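Local coordinates for protein xylosidase (Xanthomonas axonopodis pv. citri, PDB 6XN2) that probably hydrolyses beta-1,4-xylosidic linkages of xylo-oligosaccharides, as a family 43 glycoside hydrolase whose pocket holds beta-D-xylopyranose, at residues 63-68 with 81-86; 46-51 with 335-340; 117-122 with 168-173; 102-107 with 154-159. One frame throughout, in Å; residues are numbered along the deposited sequence.

Interaction 1 (63-68 with 81-86). With XYP (beta-D-xylopyranose), chain E.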
loop_
_atom_site.group_PDB
_atom_site.type_symbol
_atom_site.label_atom_id
_atom_site.label_comp_id
_atom_site.label_asym_id
_atom_site.label_seq_id
_atom_site.Cartn_x
_atom_site.Cartn_y
_atom_site.Cartn_z
ATOM N N TYR A 63 5.016 7.390 -4.837
ATOM C CA TYR A 63 4.738 6.476 -5.936
ATOM C C TYR A 63 3.306 5.979 -5.790
ATOM O O TYR A 63 3.043 5.014 -5.068
ATOM C CB TYR A 63 5.742 5.313 -5.944
ATOM C CG TYR A 63 7.176 5.793 -6.056
ATOM C CD1 TYR A 63 7.884 6.206 -4.929
ATOM C CD2 TYR A 63 7.815 5.863 -7.287
ATOM C CE1 TYR A 63 9.197 6.673 -5.032
ATOM C CE2 TYR A 63 9.127 6.325 -7.395
ATOM C CZ TYR A 63 9.810 6.731 -6.268
ATOM O OH TYR A 63 11.115 7.195 -6.373
ATOM N N PRO A 64 2.366 6.670 -6.441
ATOM C CA PRO A 64 0.952 6.295 -6.376
ATOM C C PRO A 64 0.491 5.565 -7.639
ATOM O O PRO A 64 1.246 5.506 -8.618
ATOM C CB PRO A 64 0.258 7.649 -6.240
ATOM C CG PRO A 64 1.132 8.565 -7.084
ATOM C CD PRO A 64 2.549 8.000 -7.054
ATOM N N SER A 65 -0.713 4.994 -7.603
ATOM C CA SER A 65 -1.383 4.539 -8.819
ATOM C C SER A 65 -1.954 5.741 -9.554
ATOM O O SER A 65 -2.077 6.821 -8.977
ATOM C CB SER A 65 -2.505 3.554 -8.501
ATOM O OG SER A 65 -1.994 2.428 -7.823
ATOM N N HIS A 66 -2.313 5.544 -10.816
ATOM C CA HIS A 66 -2.880 6.632 -11.645
ATOM C C HIS A 66 -4.236 6.203 -12.182
ATOM O O HIS A 66 -4.260 5.512 -13.138
ATOM C CB HIS A 66 -1.953 6.995 -12.799
ATOM C CG HIS A 66 -2.508 8.085 -13.646
ATOM N ND1 HIS A 66 -1.996 8.418 -14.857
ATOM C CD2 HIS A 66 -3.535 8.924 -13.450
ATOM C CE1 HIS A 66 -2.681 9.398 -15.373
ATOM N NE2 HIS A 66 -3.617 9.720 -14.541
ATOM N N ASP A 67 -5.300 6.590 -11.505
ATOM C CA ASP A 67 -6.649 6.249 -11.890
ATOM C C ASP A 67 -7.009 6.978 -13.137
ATOM O O ASP A 67 -6.770 8.130 -13.244
ATOM C CB ASP A 67 -7.629 6.665 -10.801
ATOM C CG ASP A 67 -7.554 5.813 -9.589
ATOM O OD1 ASP A 67 -7.082 4.699 -9.685
ATOM O OD2 ASP A 67 -8.003 6.242 -8.552
ATOM N N LEU A 68 -7.635 6.294 -14.065
ATOM C CA LEU A 68 -8.007 6.888 -15.327
ATOM C C LEU A 68 -9.498 7.081 -15.489
ATOM O O LEU A 68 -10.247 6.204 -15.234
ATOM C CB LEU A 68 -7.496 6.040 -16.462
ATOM C CG LEU A 68 -6.009 5.917 -16.590
ATOM C CD1 LEU A 68 -5.641 4.929 -17.653
ATOM C CD2 LEU A 68 -5.403 7.262 -16.855
ATOM N N PHE A 81 -10.952 -0.444 -12.316
ATOM C CA PHE A 81 -9.631 -0.069 -11.915
ATOM C C PHE A 81 -8.748 -0.551 -13.068
ATOM O O PHE A 81 -8.116 -1.559 -12.980
ATOM C CB PHE A 81 -9.258 -0.739 -10.603
ATOM C CG PHE A 81 -10.008 -0.233 -9.422
ATOM C CD1 PHE A 81 -9.853 1.042 -8.993
ATOM C CD2 PHE A 81 -10.852 -1.049 -8.734
ATOM C CE1 PHE A 81 -10.545 1.510 -7.919
ATOM C CE2 PHE A 81 -11.555 -0.585 -7.654
ATOM C CZ PHE A 81 -11.397 0.698 -7.250
ATOM N N ASP A 82 -8.733 0.213 -14.146
ATOM C CA ASP A 82 -7.998 -0.098 -15.356
ATOM C C ASP A 82 -6.783 0.764 -15.573
ATOM O O ASP A 82 -6.525 1.205 -16.655
ATOM C CB ASP A 82 -8.923 0.115 -16.534
ATOM C CG ASP A 82 -8.517 -0.657 -17.736
ATOM O OD1 ASP A 82 -7.827 -1.672 -17.602
ATOM O OD2 ASP A 82 -8.906 -0.251 -18.836
ATOM N N MET A 83 -6.015 0.976 -14.531
ATOM C CA MET A 83 -4.830 1.796 -14.626
ATOM C C MET A 83 -3.780 1.198 -15.558
ATOM O O MET A 83 -3.668 0.013 -15.665
ATOM C CB MET A 83 -4.338 2.067 -13.238
ATOM C CG MET A 83 -5.449 2.592 -12.373
ATOM S SD MET A 83 -6.256 1.394 -11.364
ATOM C CE MET A 83 -5.170 1.492 -9.990
ATOM N N ALA A 84 -3.009 2.055 -16.225
ATOM C CA ALA A 84 -2.047 1.564 -17.211
ATOM C C ALA A 84 -0.645 2.122 -17.018
ATOM O O ALA A 84 0.284 1.707 -17.706
ATOM C CB ALA A 84 -2.535 1.889 -18.619
ATOM N N ASP A 85 -0.504 3.076 -16.117
ATOM C CA ASP A 85 0.801 3.768 -16.016
ATOM C C ASP A 85 1.041 4.321 -14.615
ATOM O O ASP A 85 0.131 4.346 -13.827
ATOM C CB ASP A 85 0.826 4.918 -17.018
ATOM C CG ASP A 85 -0.062 6.077 -16.610
ATOM O OD1 ASP A 85 0.420 6.919 -15.920
ATOM O OD2 ASP A 85 -1.215 6.087 -16.983
ATOM N N TYR A 86 2.266 4.766 -14.372
ATOM C CA TYR A 86 2.625 5.327 -13.120
ATOM C C TYR A 86 3.337 6.645 -13.268
ATOM O O TYR A 86 4.116 6.831 -14.138
ATOM C CB TYR A 86 3.563 4.394 -12.355
ATOM C CG TYR A 86 2.974 3.073 -11.988
ATOM C CD1 TYR A 86 1.858 2.993 -11.222
ATOM C CD2 TYR A 86 3.541 1.919 -12.401
ATOM C CE1 TYR A 86 1.312 1.800 -10.896
ATOM C CE2 TYR A 86 3.003 0.713 -12.076
ATOM C CZ TYR A 86 1.881 0.662 -11.323
ATOM O OH TYR A 86 1.326 -0.531 -11.011
HETATM O O1 XYP E . -8.279 -3.131 -4.507
HETATM C C1 XYP E . -7.541 -1.947 -4.702
HETATM C C2 XYP E . -6.070 -2.305 -4.739
HETATM C C3 XYP E . -5.228 -1.222 -5.335
HETATM C C4 XYP E . -5.835 -0.738 -6.634
HETATM C C5 XYP E . -7.253 -0.311 -6.389
HETATM O O2 XYP E . -5.539 -2.573 -3.449
HETATM O O3 XYP E . -4.014 -1.877 -5.552
HETATM O O4 XYP E . -5.136 0.371 -7.102
HETATM O O5 XYP E . -8.009 -1.382 -5.899
HETATM O O HOH W 1 -1.552 3.115 -11.964
HETATM O O HOH W 2 -2.847 4.781 -15.303
#
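His66 and Asp85 meet almost at right angles, imidazole and carboxylate planes 82° apart. The ring's ND1 gives its proton to Asp85 OD1 at 3.0 Å; the bond is nearly straight (172°), lies in the ring plane and ends on the syn lone pair of the oxygen. ND1 makes a weak second bond to Asp85 OD2, at 3.3 Å. CG of His66 stands anti to the backbone N (chi1 180°), which swings the ring over to 81-86, while CD2 of Leu68 leans on one ring face. Between the backbones direct bonding is replaced by water: one molecule accepts from His66 N and donates to Asp85 O, and a second accepts from Ala84 N and lies within hydrogen-bonding distance of His66 O and Asp85 OD2.

Nearer the sugar, Met83 runs next to Asp67 in the same direction, with Met83 CG 3.2 Å from His66 O. Bends at chi2 and chi3 fold the thioether back until Met83 CE touches Ser65 CB (3.7 Å). The same Met83 CE lies 3.1 Å from XYP O4. Asp67 itself is paired with Arg335, and Ser65 OG with Asp50. Phe81 turns a face to the sugar, whose O5 rides 3.9 Å above the ring centre. The end of strand 59-67 and the loop leading into strand 85-91 thus line the sugar site, as expected in the five-bladed beta-propeller of family 43.

Interaction 2 (46-51 with 335-340). With XYP (beta-D-xylopyranose), chain E.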
loop_
_atom_site.group_PDB
_atom_site.type_symbol
_atom_site.label_atom_id
_atom_site.label_comp_id
_atom_site.label_asym_id
_atom_site.label_seq_id
_atom_site.Cartn_x
_atom_site.Cartn_y
_atom_site.Cartn_z
ATOM N N LEU A 46 -4.633 15.061 -12.045
ATOM C CA LEU A 46 -4.774 13.682 -12.386
ATOM C C LEU A 46 -5.278 12.940 -11.159
ATOM O O LEU A 46 -5.093 13.370 -10.075
ATOM C CB LEU A 46 -3.476 13.120 -12.906
ATOM C CG LEU A 46 -2.407 12.626 -11.974
ATOM C CD1 LEU A 46 -1.392 11.851 -12.769
ATOM C CD2 LEU A 46 -1.728 13.768 -11.304
ATOM N N TYR A 47 -5.982 11.856 -11.370
ATOM C CA TYR A 47 -6.442 11.052 -10.253
ATOM C C TYR A 47 -5.315 10.142 -9.779
ATOM O O TYR A 47 -4.613 9.535 -10.589
ATOM C CB TYR A 47 -7.677 10.235 -10.642
ATOM C CG TYR A 47 -8.938 11.061 -10.778
ATOM C CD1 TYR A 47 -9.518 11.662 -9.665
ATOM C CD2 TYR A 47 -9.555 11.235 -12.012
ATOM C CE1 TYR A 47 -10.672 12.420 -9.775
ATOM C CE2 TYR A 47 -10.715 11.989 -12.134
ATOM C CZ TYR A 47 -11.268 12.575 -11.006
ATOM O OH TYR A 47 -12.416 13.326 -11.104
ATOM N N THR A 48 -5.130 10.071 -8.467
ATOM C CA THR A 48 -4.037 9.303 -7.881
ATOM C C THR A 48 -4.540 8.474 -6.703
ATOM O O THR A 48 -5.477 8.872 -6.012
ATOM C CB THR A 48 -2.894 10.217 -7.392
ATOM O OG1 THR A 48 -3.413 11.167 -6.450
ATOM C CG2 THR A 48 -2.248 10.965 -8.559
ATOM N N ALA A 49 -3.920 7.321 -6.468
ATOM C CA ALA A 49 -4.332 6.447 -5.370
ATOM C C ALA A 49 -3.139 5.694 -4.802
ATOM O O ALA A 49 -2.044 5.776 -5.343
ATOM C CB ALA A 49 -5.396 5.470 -5.838
ATOM N N ASP A 50 -3.364 4.971 -3.707
ATOM C CA ASP A 50 -2.369 4.059 -3.141
ATOM C C ASP A 50 -0.982 4.683 -2.969
ATOM O O ASP A 50 -0.006 4.193 -3.542
ATOM C CB ASP A 50 -2.242 2.829 -4.031
ATOM C CG ASP A 50 -3.591 2.310 -4.518
ATOM O OD1 ASP A 50 -4.535 2.202 -3.709
ATOM O OD2 ASP A 50 -3.697 2.007 -5.718
ATOM N N PRO A 51 -0.884 5.760 -2.179
ATOM C CA PRO A 51 0.399 6.473 -2.144
ATOM C C PRO A 51 1.489 5.728 -1.373
ATOM O O PRO A 51 1.278 5.361 -0.220
ATOM C CB PRO A 51 0.039 7.786 -1.447
ATOM C CG PRO A 51 -1.093 7.415 -0.540
ATOM C CD PRO A 51 -1.875 6.343 -1.256
ATOM N N ARG A 335 -9.715 8.384 -7.552
ATOM C CA ARG A 335 -9.323 8.879 -6.285
ATOM C C ARG A 335 -8.331 10.022 -6.322
ATOM O O ARG A 335 -7.813 10.327 -7.338
ATOM C CB ARG A 335 -8.722 7.675 -5.556
ATOM C CG ARG A 335 -9.665 6.488 -5.494
ATOM C CD ARG A 335 -9.034 5.148 -5.171
ATOM N NE ARG A 335 -8.378 4.562 -6.295
ATOM C CZ ARG A 335 -7.942 3.318 -6.352
ATOM N NH1 ARG A 335 -8.078 2.506 -5.341
ATOM N NH2 ARG A 335 -7.354 2.891 -7.425
ATOM N N SER A 336 -7.891 10.479 -5.165
ATOM C CA SER A 336 -6.820 11.462 -5.044
ATOM C C SER A 336 -6.069 11.193 -3.748
ATOM O O SER A 336 -6.686 10.934 -2.713
ATOM C CB SER A 336 -7.366 12.896 -5.052
ATOM O OG SER A 336 -7.852 13.238 -3.765
ATOM N N ILE A 337 -4.744 11.267 -3.790
ATOM C CA ILE A 337 -3.976 11.003 -2.582
ATOM C C ILE A 337 -3.890 12.232 -1.682
ATOM O O ILE A 337 -4.033 13.373 -2.129
ATOM C CB ILE A 337 -2.559 10.491 -2.899
ATOM C CG1 ILE A 337 -1.702 11.591 -3.535
ATOM C CG2 ILE A 337 -2.646 9.211 -3.748
ATOM C CD1 ILE A 337 -0.206 11.313 -3.471
ATOM N N LYS A 338 -3.678 11.972 -0.398
ATOM C CA LYS A 338 -3.669 12.995 0.631
ATOM C C LYS A 338 -2.582 12.678 1.647
ATOM O O LYS A 338 -2.074 11.555 1.689
ATOM C CB LYS A 338 -5.031 13.059 1.325
ATOM C CG LYS A 338 -6.190 13.422 0.418
ATOM C CD LYS A 338 -7.500 13.437 1.205
ATOM C CE LYS A 338 -8.539 14.320 0.536
ATOM N NZ LYS A 338 -9.771 14.423 1.375
ATOM N N MET A 339 -2.248 13.615 2.499
ATOM C CA MET A 339 -1.313 13.368 3.585
ATOM C C MET A 339 -1.767 14.055 4.851
ATOM O O MET A 339 -2.456 15.005 4.784
ATOM C CB MET A 339 0.102 13.800 3.255
ATOM C CG MET A 339 0.295 15.274 3.163
ATOM S SD MET A 339 1.860 15.712 2.411
ATOM C CE MET A 339 2.958 15.077 3.613
ATOM N N ALA A 340 -1.346 13.532 5.984
ATOM C CA ALA A 340 -1.653 14.058 7.294
ATOM C C ALA A 340 -0.578 13.718 8.315
ATOM O O ALA A 340 0.006 12.698 8.260
ATOM C CB ALA A 340 -2.982 13.543 7.763
HETATM O O1 XYP E . -8.279 -3.131 -4.507
HETATM C C1 XYP E . -7.541 -1.947 -4.702
HETATM C C2 XYP E . -6.070 -2.305 -4.739
HETATM C C3 XYP E . -5.228 -1.222 -5.335
HETATM C C4 XYP E . -5.835 -0.738 -6.634
HETATM C C5 XYP E . -7.253 -0.311 -6.389
HETATM O O2 XYP E . -5.539 -2.573 -3.449
HETATM O O3 XYP E . -4.014 -1.877 -5.552
HETATM O O4 XYP E . -5.136 0.371 -7.102
HETATM O O5 XYP E . -8.009 -1.382 -5.899
#
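Ala49 supports the guanidinium of Arg335 from one face, its CB 3.2 Å from Arg335 NE, while the xylose C5 comes up to the edge of the same group. Both segments grip the sugar's O4: it donates to Asp50 OD2 at 2.6 Å and receives a weak bond from Arg335 NH2 at 3.4 Å. Asp50 OD1 and Arg335 NH1 form a long salt bridge at 3.9 Å, held by charge alone since the oxygen lies well out of the guanidinium plane. Asp67 takes Arg335 NE and Thr306 takes NH1, fixing the arginine's rotation.

The contact joins the first and last blades of the beta-propeller, and the strands 47-49 and 336-340 diverge by 57° instead of pairing as in one sheet. Where they cross, Thr48 N donates to Arg335 O at 2.9 Å, from above the carbonyl plane. The next bond uses a side chain: Ile337 N gives its proton to Thr48 OG1 at 3.0 Å, and chi1 of 57° brings that hydroxyl back over its own backbone. Further out, the Tyr47 ring presents an edge, CD1, to Arg335 O. Beyond the crossing Pro51 CB and Ile337 CG2 pack at 3.8 Å, the two side chains running antiparallel as they pass.

Interaction 3 (117-122 with 168-173). With XYP (beta-D-xylopyranose), chain E.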
loop_
_atom_site.group_PDB
_atom_site.type_symbol
_atom_site.label_atom_id
_atom_site.label_comp_id
_atom_site.label_asym_id
_atom_site.label_seq_id
_atom_site.Cartn_x
_atom_site.Cartn_y
_atom_site.Cartn_z
ATOM N N MET A 117 -2.392 -1.827 -13.835
ATOM C CA MET A 117 -1.199 -1.425 -13.111
ATOM C C MET A 117 -1.626 -0.828 -11.776
ATOM O O MET A 117 -1.981 0.351 -11.699
ATOM C CB MET A 117 -0.400 -0.427 -13.940
ATOM C CG MET A 117 0.018 -0.977 -15.301
ATOM S SD MET A 117 1.551 -1.923 -15.159
ATOM C CE MET A 117 2.767 -0.636 -15.423
ATOM N N TRP A 118 -1.647 -1.660 -10.746
ATOM C CA TRP A 118 -2.131 -1.294 -9.426
ATOM C C TRP A 118 -1.093 -0.765 -8.444
ATOM O O TRP A 118 -0.006 -0.519 -8.815
ATOM C CB TRP A 118 -2.962 -2.441 -8.861
ATOM C CG TRP A 118 -4.304 -2.606 -9.551
ATOM C CD1 TRP A 118 -4.724 -1.985 -10.648
ATOM C CD2 TRP A 118 -5.380 -3.445 -9.141
ATOM N NE1 TRP A 118 -5.990 -2.367 -10.963
ATOM C CE2 TRP A 118 -6.417 -3.262 -10.045
ATOM C CE3 TRP A 118 -5.571 -4.316 -8.083
ATOM C CZ2 TRP A 118 -7.614 -3.917 -9.927
ATOM C CZ3 TRP A 118 -6.749 -4.963 -7.979
ATOM C CH2 TRP A 118 -7.753 -4.767 -8.886
ATOM N N ALA A 119 -1.483 -0.584 -7.197
ATOM C CA ALA A 119 -0.659 -0.035 -6.138
ATOM C C ALA A 119 0.825 -0.381 -6.104
ATOM O O ALA A 119 1.167 -1.415 -5.706
ATOM C CB ALA A 119 -1.277 -0.364 -4.817
ATOM N N PRO A 120 1.689 0.570 -6.430
ATOM C CA PRO A 120 3.109 0.275 -6.465
ATOM C C PRO A 120 3.915 0.761 -5.287
ATOM O O PRO A 120 3.406 1.373 -4.408
ATOM C CB PRO A 120 3.550 1.072 -7.669
ATOM C CG PRO A 120 2.738 2.286 -7.570
ATOM C CD PRO A 120 1.418 1.882 -7.003
ATOM N N ASP A 121 5.200 0.464 -5.311
ATOM C CA ASP A 121 6.099 0.958 -4.277
ATOM C C ASP A 121 7.492 1.083 -4.870
ATOM O O ASP A 121 7.731 0.673 -6.007
ATOM C CB ASP A 121 6.110 0.034 -3.051
ATOM C CG ASP A 121 6.659 0.722 -1.804
ATOM O OD1 ASP A 121 6.890 1.951 -1.857
ATOM O OD2 ASP A 121 6.857 0.041 -0.777
ATOM N N ALA A 122 8.414 1.654 -4.111
ATOM C CA ALA A 122 9.761 1.843 -4.616
ATOM C C ALA A 122 10.790 1.529 -3.549
ATOM O O ALA A 122 10.478 1.513 -2.357
ATOM C CB ALA A 122 9.938 3.265 -5.127
ATOM N N SER A 168 -0.646 -12.169 -6.441
ATOM C CA SER A 168 -1.515 -11.205 -5.786
ATOM C C SER A 168 -0.977 -9.781 -6.035
ATOM O O SER A 168 -0.287 -9.531 -7.036
ATOM C CB SER A 168 -1.631 -11.514 -4.283
ATOM O OG SER A 168 -2.722 -10.826 -3.689
ATOM N N ILE A 169 -1.309 -8.848 -5.167
ATOM C CA ILE A 169 -1.000 -7.448 -5.396
ATOM C C ILE A 169 -0.373 -6.664 -4.265
ATOM O O ILE A 169 0.130 -7.229 -3.349
ATOM C CB ILE A 169 -2.329 -6.721 -5.694
ATOM C CG1 ILE A 169 -3.330 -6.972 -4.592
ATOM C CG2 ILE A 169 -2.992 -7.220 -6.927
ATOM C CD1 ILE A 169 -4.593 -6.164 -4.714
ATOM N N ASP A 170 -0.325 -5.340 -4.439
ATOM C CA ASP A 170 0.025 -4.403 -3.370
ATOM C C ASP A 170 1.399 -4.604 -2.725
ATOM O O ASP A 170 1.497 -4.776 -1.504
ATOM C CB ASP A 170 -1.061 -4.454 -2.293
ATOM C CG ASP A 170 -2.371 -3.878 -2.778
ATOM O OD1 ASP A 170 -2.428 -3.479 -3.969
ATOM O OD2 ASP A 170 -3.337 -3.812 -1.981
ATOM N N PRO A 171 2.452 -4.530 -3.503
ATOM C CA PRO A 171 3.750 -4.701 -2.871
ATOM C C PRO A 171 4.163 -3.550 -1.999
ATOM O O PRO A 171 3.800 -2.445 -2.244
ATOM C CB PRO A 171 4.694 -4.719 -4.052
ATOM C CG PRO A 171 4.023 -3.902 -5.063
ATOM C CD PRO A 171 2.576 -4.194 -4.909
ATOM N N ALA A 172 4.876 -3.865 -0.945
ATOM C CA ALA A 172 5.511 -2.842 -0.118
ATOM C C ALA A 172 6.919 -3.308 0.209
ATOM O O ALA A 172 7.104 -4.413 0.724
ATOM C CB ALA A 172 4.716 -2.590 1.159
ATOM N N VAL A 173 7.912 -2.481 -0.095
ATOM C CA VAL A 173 9.294 -2.878 0.153
ATOM C C VAL A 173 9.898 -2.077 1.300
ATOM O O VAL A 173 10.060 -0.855 1.208
ATOM C CB VAL A 173 10.168 -2.716 -1.091
ATOM C CG1 VAL A 173 11.612 -3.032 -0.755
ATOM C CG2 VAL A 173 9.664 -3.626 -2.192
HETATM O O1 XYP E . -8.279 -3.131 -4.507
HETATM C C1 XYP E . -7.541 -1.947 -4.702
HETATM C C2 XYP E . -6.070 -2.305 -4.739
HETATM C C3 XYP E . -5.228 -1.222 -5.335
HETATM C C4 XYP E . -5.835 -0.738 -6.634
HETATM C C5 XYP E . -7.253 -0.311 -6.389
HETATM O O2 XYP E . -5.539 -2.573 -3.449
HETATM O O3 XYP E . -4.014 -1.877 -5.552
HETATM O O4 XYP E . -5.136 0.371 -7.102
HETATM O O5 XYP E . -8.009 -1.382 -5.899
HETATM O O HOH W 3 1.391 -1.563 -2.995
HETATM O O HOH W 4 7.736 0.557 1.791
HETATM O O HOH W 5 11.881 0.826 0.019
#
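Asp121 stands in for a backbone partner: Val173 N donates to its OD2 at 2.8 Å, and this is the only direct hydrogen bond between two segments that run within 10° of parallel. The oxygen is met on its anti side, 26° out of the carboxylate plane. With CG anti to the backbone N (chi1 -161°), Asp121 spans the gap; its OD1 goes to His54. Waters supply the other polar links, one joining Ala119 O to Pro171 O, another Asp121 OD2 to Val173 O.

At the sugar end Asp170 grips two hydroxyls, taking O3 on OD1 (2.8 Å) and O2 on OD2 (2.9 Å), while Ala119 N donates to O3. Trp118 lays one face under xylose C4 and receives Ile169 CD1 at its edge, 4.0 Å from CE3. Strands 121-125 and 172-175 are edge strands of successive propeller sheets; strand 128-136 touches both segments, through Trp118, Pro171 and Val173, and strand 257-264 reaches Asp121 and Asp170.

Interaction 4 (102-107 with 154-159)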
loop_
_atom_site.group_PDB
_atom_site.type_symbol
_atom_site.label_atom_id
_atom_site.label_comp_id
_atom_site.label_asym_id
_atom_site.label_seq_id
_atom_site.Cartn_x
_atom_site.Cartn_y
_atom_site.Cartn_z
ATOM N N GLY A 102 5.971 13.417 -13.865
ATOM C CA GLY A 102 5.606 12.762 -15.090
ATOM C C GLY A 102 5.418 11.269 -15.088
ATOM O O GLY A 102 5.610 10.655 -14.118
ATOM N N GLN A 103 5.041 10.737 -16.238
ATOM C CA GLN A 103 4.818 9.284 -16.369
ATOM C C GLN A 103 6.164 8.581 -16.420
ATOM O O GLN A 103 7.022 9.020 -17.151
ATOM C CB GLN A 103 4.022 8.984 -17.621
ATOM C CG GLN A 103 3.506 7.570 -17.641
ATOM C CD GLN A 103 2.825 7.314 -18.950
ATOM O OE1 GLN A 103 1.687 7.685 -19.147
ATOM N NE2 GLN A 103 3.541 6.683 -19.854
ATOM N N VAL A 104 6.299 7.511 -15.659
ATOM C CA VAL A 104 7.567 6.815 -15.613
ATOM C C VAL A 104 7.573 5.372 -16.051
ATOM O O VAL A 104 8.605 4.808 -16.178
ATOM C CB VAL A 104 8.227 6.909 -14.233
ATOM C CG1 VAL A 104 8.384 8.327 -13.808
ATOM C CG2 VAL A 104 7.471 6.134 -13.201
ATOM N N LEU A 105 6.402 4.817 -16.269
ATOM C CA LEU A 105 6.251 3.452 -16.692
ATOM C C LEU A 105 4.859 3.256 -17.210
ATOM O O LEU A 105 3.925 3.728 -16.628
ATOM C CB LEU A 105 6.501 2.469 -15.549
ATOM C CG LEU A 105 6.380 0.989 -15.864
ATOM C CD1 LEU A 105 7.345 0.571 -16.936
ATOM C CD2 LEU A 105 6.528 0.115 -14.651
ATOM N N HIS A 106 4.763 2.551 -18.327
ATOM C CA HIS A 106 3.458 2.241 -18.946
ATOM C C HIS A 106 3.400 0.735 -19.143
ATOM O O HIS A 106 4.419 0.160 -19.413
ATOM C CB HIS A 106 3.270 3.012 -20.252
ATOM C CG HIS A 106 1.874 2.998 -20.761
ATOM N ND1 HIS A 106 1.347 1.953 -21.448
ATOM C CD2 HIS A 106 0.897 3.914 -20.700
ATOM C CE1 HIS A 106 0.104 2.203 -21.749
ATOM N NE2 HIS A 106 -0.186 3.389 -21.312
ATOM N N VAL A 107 2.201 0.161 -19.103
ATOM C CA VAL A 107 1.967 -1.303 -19.249
ATOM C C VAL A 107 2.407 -1.818 -20.620
ATOM O O VAL A 107 2.764 -2.960 -20.714
ATOM C CB VAL A 107 0.507 -1.658 -18.947
ATOM C CG1 VAL A 107 -0.423 -1.144 -20.018
ATOM C CG2 VAL A 107 0.332 -3.144 -18.714
ATOM N N GLY A 154 12.897 8.190 -12.186
ATOM C CA GLY A 154 12.967 7.388 -13.330
ATOM C C GLY A 154 13.587 8.022 -14.536
ATOM O O GLY A 154 14.385 8.907 -14.418
ATOM N N PRO A 155 13.243 7.528 -15.710
ATOM C CA PRO A 155 12.271 6.509 -16.096
ATOM C C PRO A 155 12.745 5.101 -15.765
ATOM O O PRO A 155 13.895 4.907 -15.568
ATOM C CB PRO A 155 12.206 6.686 -17.577
ATOM C CG PRO A 155 13.592 7.037 -17.920
ATOM C CD PRO A 155 14.030 7.963 -16.860
ATOM N N PHE A 156 11.821 4.194 -15.602
ATOM C CA PHE A 156 12.145 2.864 -15.203
ATOM C C PHE A 156 11.966 1.911 -16.340
ATOM O O PHE A 156 11.025 2.007 -17.064
ATOM C CB PHE A 156 11.258 2.445 -14.036
ATOM C CG PHE A 156 11.373 3.327 -12.844
ATOM C CD1 PHE A 156 10.580 4.429 -12.707
ATOM C CD2 PHE A 156 12.283 3.072 -11.873
ATOM C CE1 PHE A 156 10.700 5.246 -11.627
ATOM C CE2 PHE A 156 12.409 3.882 -10.799
ATOM C CZ PHE A 156 11.620 4.973 -10.670
ATOM N N VAL A 157 12.908 1.000 -16.490
ATOM C CA VAL A 157 12.835 -0.001 -17.497
ATOM C C VAL A 157 12.362 -1.253 -16.807
ATOM O O VAL A 157 13.038 -1.774 -15.989
ATOM C CB VAL A 157 14.197 -0.225 -18.131
ATOM C CG1 VAL A 157 14.112 -1.276 -19.173
ATOM C CG2 VAL A 157 14.686 1.061 -18.726
ATOM N N ALA A 158 11.176 -1.706 -17.180
ATOM C CA ALA A 158 10.574 -2.884 -16.537
ATOM C C ALA A 158 11.268 -4.159 -16.989
ATOM O O ALA A 158 11.662 -4.234 -18.109
ATOM C CB ALA A 158 9.111 -2.943 -16.852
ATOM N N GLU A 159 11.354 -5.126 -16.089
ATOM C CA GLU A 159 11.875 -6.423 -16.416
ATOM C C GLU A 159 10.853 -7.136 -17.290
ATOM O O GLU A 159 9.686 -6.935 -17.164
ATOM C CB GLU A 159 12.134 -7.236 -15.167
ATOM C CG GLU A 159 13.257 -6.717 -14.307
ATOM C CD GLU A 159 14.623 -6.913 -14.923
ATOM O OE1 GLU A 159 14.832 -7.937 -15.540
ATOM O OE2 GLU A 159 15.485 -6.036 -14.775
HETATM O O HOH W 6 9.663 3.560 -18.915
#
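Phe156 turns the edge of its ring to Val104, whose CG2 lies 3.6 Å from Phe156 CD1, and one face of the ring is covered by Gly154 CA, 3.5 Å above the plane and displaced from the ring centre. Val104 and Phe156 extend in the same direction. The contact joins two successive blades of the beta-propeller at their outermost strands, 99-106 and 157-158, well removed from the sugar: Leu105 is about 14 Å from xylose, side chain to ligand.

The chain before Phe156 is tightly shaped. Gly154, with phi 78°, precedes a cis peptide to Pro155, and the Phe156 side chain (CG anti to the carbonyl carbon, chi1 -59°) turns back along the chain to lie against the glycine CA. Inward, Thr129, Leu131 and Ala147 of the second blade also touch Phe156, burying it between the sheets. A second apolar pair lies further along: CG of Leu105, anti to the backbone N, lets CD1 reach Ala158 CB at 3.9 Å. The backbones are held more lightly. Phe156 N points straight at Val104 O (175°), but at 3.3 Å the bond is weak, and a water donates both to that oxygen, at 3.2 Å, and to Phe156 O, at 2.8 Å.

From the N terminus, 46-51 comes first but waits for 335-340, so interaction 2 spans almost the whole propeller, joins its first blade to its last and encloses the other three. Within it, interaction 1 closes early, over a short loop between adjacent strands of the first blade. The segments of interactions 4 and 3 then alternate: 102-107 and 117-122 both pass before 154-159 and 168-173 return, so these two contacts cross. Interaction 4 joins the outer strands of the first and second blades; interaction 3 joins the second to the third beside the sugar. Interactions 1, 2 and 3 converge on one xylose, and Met117 packs against Leu105 and Val107, linking interaction 3 to interaction 4.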